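Local atomic coordinates of Esterase/lipase (Lactobacillus rhamnosus, PDB entry 4N5H), a protein that probably hydrolyses carboxylic esters, and may also transfer acyl groups, as an esterase of the alpha/beta hydrolase fold. Residues 52-57 / 81-86. The protein carries 1 engineered substitution. Sequence-based numbering, arbitrary orientation.
Sequences TLNLYY and DRNLNR. With IPA (isopropyl alcohol), chain C.
A polar, side-chain-mediated contact joins R82 and N83, in the loop ahead of helix 86-94, to T52, N54 and Y56 on one side of strand 52-58 in the alpha/beta-hydrolase sheet. A type I turn from D81 to L84, opened by an Asx turn (D81 OD1 accepting from N83 N), presents R82 and N83 to the strand. The R82 chain, extended from CG to NE (chi3 162°), brings NE to T52 OG1 at 2.8 Å, nearly in the guanidinium plane; NH1 donates to N54 OD1, also at 2.8 Å, on a lone pair. T52 OG1 also bonds P49 O. The amide plane of N54 is turned 75° from the guanidinium plane, and ND2 donates to N83 OD1 (2.9 Å, N-H...O 158°). An alanine in place of R82 would probably leave T52 OG1 and N54 OD1 without their guanidinium donors. A water at the ring edge bridges Y56 OH (2.7 Å) and R82 O (2.6 Å). R86 CB touches Y56 OH (3.7 Å), while its guanidinium turns back, NH1 donating to N83 O and to an isopropanol probably left from crystallisation. Strand 52-58 runs antiparallel between strands 35-42 and 98-102; E40 N also bonds N54 OD1, while Y56 packs on helix 86-94.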
loop_
_atom_site.group_PDB
_atom_site.type_symbol
_atom_site.label_atom_id
_atom_site.label_comp_id
_atom_site.label_asym_id
_atom_site.label_seq_id
_atom_site.Cartn_x
_atom_site.Cartn_y
_atom_site.Cartn_z
ATOM N N THR A 52 -0.664 -4.659 24.865
ATOM C CA THR A 52 -1.705 -3.965 24.126
ATOM C C THR A 52 -2.644 -4.977 23.469
ATOM O O THR A 52 -2.327 -6.148 23.336
ATOM C CB THR A 52 -1.122 -3.023 23.011
ATOM O OG1 THR A 52 -0.310 -3.805 22.138
ATOM C CG2 THR A 52 -0.350 -1.879 23.641
ATOM N N LEU A 53 -3.790 -4.498 23.059
ATOM C CA LEU A 53 -4.837 -5.384 22.421
ATOM C C LEU A 53 -5.538 -4.641 21.296
ATOM O O LEU A 53 -5.532 -3.394 21.250
ATOM C CB LEU A 53 -5.795 -6.031 23.450
ATOM C CG LEU A 53 -6.554 -5.053 24.322
ATOM C CD1 LEU A 53 -7.804 -4.497 23.608
ATOM C CD2 LEU A 53 -7.099 -5.714 25.557
ATOM N N ASN A 54 -6.199 -5.450 20.423
ATOM C CA ASN A 54 -7.059 -4.944 19.387
ATOM C C ASN A 54 -8.462 -5.471 19.652
ATOM O O ASN A 54 -8.639 -6.614 20.156
ATOM C CB ASN A 54 -6.683 -5.437 17.972
ATOM C CG ASN A 54 -5.328 -4.908 17.489
ATOM O OD1 ASN A 54 -4.831 -3.901 17.883
ATOM N ND2 ASN A 54 -4.750 -5.667 16.627
ATOM N N LEU A 55 -9.416 -4.665 19.214
ATOM C CA LEU A 55 -10.850 -5.027 19.193
ATOM C C LEU A 55 -11.369 -4.967 17.767
ATOM O O LEU A 55 -11.109 -4.037 16.989
ATOM C CB LEU A 55 -11.691 -4.113 20.066
ATOM C CG LEU A 55 -11.170 -3.921 21.519
ATOM C CD1 LEU A 55 -12.025 -2.971 22.293
ATOM C CD2 LEU A 55 -11.082 -5.260 22.242
ATOM N N TYR A 56 -12.248 -5.931 17.442
ATOM C CA TYR A 56 -12.763 -6.064 16.078
ATOM C C TYR A 56 -14.300 -6.255 16.177
ATOM O O TYR A 56 -14.827 -6.930 17.089
ATOM C CB TYR A 56 -12.215 -7.301 15.355
ATOM C CG TYR A 56 -10.716 -7.470 15.403
ATOM C CD1 TYR A 56 -10.070 -7.988 16.501
ATOM C CD2 TYR A 56 -9.960 -7.183 14.263
ATOM C CE1 TYR A 56 -8.692 -8.169 16.522
ATOM C CE2 TYR A 56 -8.580 -7.409 14.256
ATOM C CZ TYR A 56 -7.946 -7.871 15.424
ATOM O OH TYR A 56 -6.588 -8.129 15.403
ATOM N N TYR A 57 -15.002 -5.700 15.195
ATOM C CA TYR A 57 -16.452 -5.738 15.157
ATOM C C TYR A 57 -16.970 -5.751 13.699
ATOM O O TYR A 57 -16.362 -5.287 12.787
ATOM C CB TYR A 57 -16.982 -4.367 15.686
ATOM C CG TYR A 57 -16.394 -3.904 17.020
ATOM C CD1 TYR A 57 -15.271 -3.133 17.039
ATOM C CD2 TYR A 57 -16.980 -4.197 18.220
ATOM C CE1 TYR A 57 -14.718 -2.677 18.183
ATOM C CE2 TYR A 57 -16.459 -3.730 19.406
ATOM C CZ TYR A 57 -15.291 -2.936 19.377
ATOM O OH TYR A 57 -14.786 -2.445 20.560
ATOM N N ASP A 81 2.394 -11.013 17.924
ATOM C CA ASP A 81 1.878 -9.834 18.563
ATOM C C ASP A 81 0.373 -9.741 18.297
ATOM O O ASP A 81 -0.169 -10.680 17.712
ATOM C CB ASP A 81 2.604 -8.533 18.103
ATOM C CG ASP A 81 2.518 -8.284 16.612
ATOM O OD1 ASP A 81 1.517 -8.666 15.956
ATOM O OD2 ASP A 81 3.549 -7.785 16.008
ATOM N N ARG A 82 -0.290 -8.694 18.775
ATOM C CA ARG A 82 -1.739 -8.541 18.603
ATOM C C ARG A 82 -2.198 -8.463 17.165
ATOM O O ARG A 82 -3.390 -8.612 16.892
ATOM C CB ARG A 82 -2.227 -7.315 19.362
ATOM C CG ARG A 82 -1.685 -5.971 18.884
ATOM C CD ARG A 82 -2.221 -4.822 19.754
ATOM N NE ARG A 82 -1.353 -3.683 19.530
ATOM C CZ ARG A 82 -1.258 -2.947 18.420
ATOM N NH1 ARG A 82 -2.188 -2.949 17.463
ATOM N NH2 ARG A 82 -0.214 -2.110 18.328
ATOM N N ASN A 83 -1.290 -8.193 16.222
ATOM C CA ASN A 83 -1.674 -8.130 14.811
ATOM C C ASN A 83 -1.530 -9.428 14.036
ATOM O O ASN A 83 -2.035 -9.551 12.888
ATOM C CB ASN A 83 -0.867 -7.007 14.110
ATOM C CG ASN A 83 -1.230 -5.626 14.627
ATOM O OD1 ASN A 83 -2.370 -5.334 14.993
ATOM N ND2 ASN A 83 -0.212 -4.776 14.763
ATOM N N LEU A 84 -0.864 -10.422 14.625
ATOM C CA LEU A 84 -0.564 -11.655 13.912
ATOM C C LEU A 84 -1.764 -12.340 13.328
ATOM O O LEU A 84 -1.721 -12.779 12.168
ATOM C CB LEU A 84 0.260 -12.624 14.776
ATOM C CG LEU A 84 0.647 -13.948 14.171
ATOM C CD1 LEU A 84 1.607 -13.687 12.994
ATOM C CD2 LEU A 84 1.411 -14.795 15.186
ATOM N N ASN A 85 -2.833 -12.471 14.145
ATOM C CA ASN A 85 -4.059 -13.122 13.703
ATOM C C ASN A 85 -5.133 -12.166 13.290
ATOM O O ASN A 85 -6.335 -12.458 13.364
ATOM C CB ASN A 85 -4.578 -14.017 14.887
ATOM C CG ASN A 85 -3.718 -15.262 15.123
ATOM O OD1 ASN A 85 -2.743 -15.525 14.432
ATOM N ND2 ASN A 85 -4.123 -16.021 16.128
ATOM N N ARG A 86 -4.744 -10.997 12.767
ATOM C CA ARG A 86 -5.753 -10.026 12.439
ATOM C C ARG A 86 -6.801 -10.485 11.419
ATOM O O ARG A 86 -7.989 -10.179 11.604
ATOM C CB ARG A 86 -5.156 -8.706 12.052
ATOM C CG ARG A 86 -4.418 -8.724 10.746
ATOM C CD ARG A 86 -3.543 -7.441 10.674
ATOM N NE ARG A 86 -2.656 -7.401 9.519
ATOM C CZ ARG A 86 -1.442 -7.904 9.471
ATOM N NH1 ARG A 86 -0.930 -8.533 10.493
ATOM N NH2 ARG A 86 -0.726 -7.772 8.353
HETATM C C1 IPA C . 2.382 -8.973 8.502
HETATM C C2 IPA C . 2.652 -9.848 9.753
HETATM C C3 IPA C . 3.965 -9.291 10.279
HETATM O O2 IPA C . 1.606 -9.610 10.783
HETATM O O HOH W 1 -5.741 -9.641 17.473
#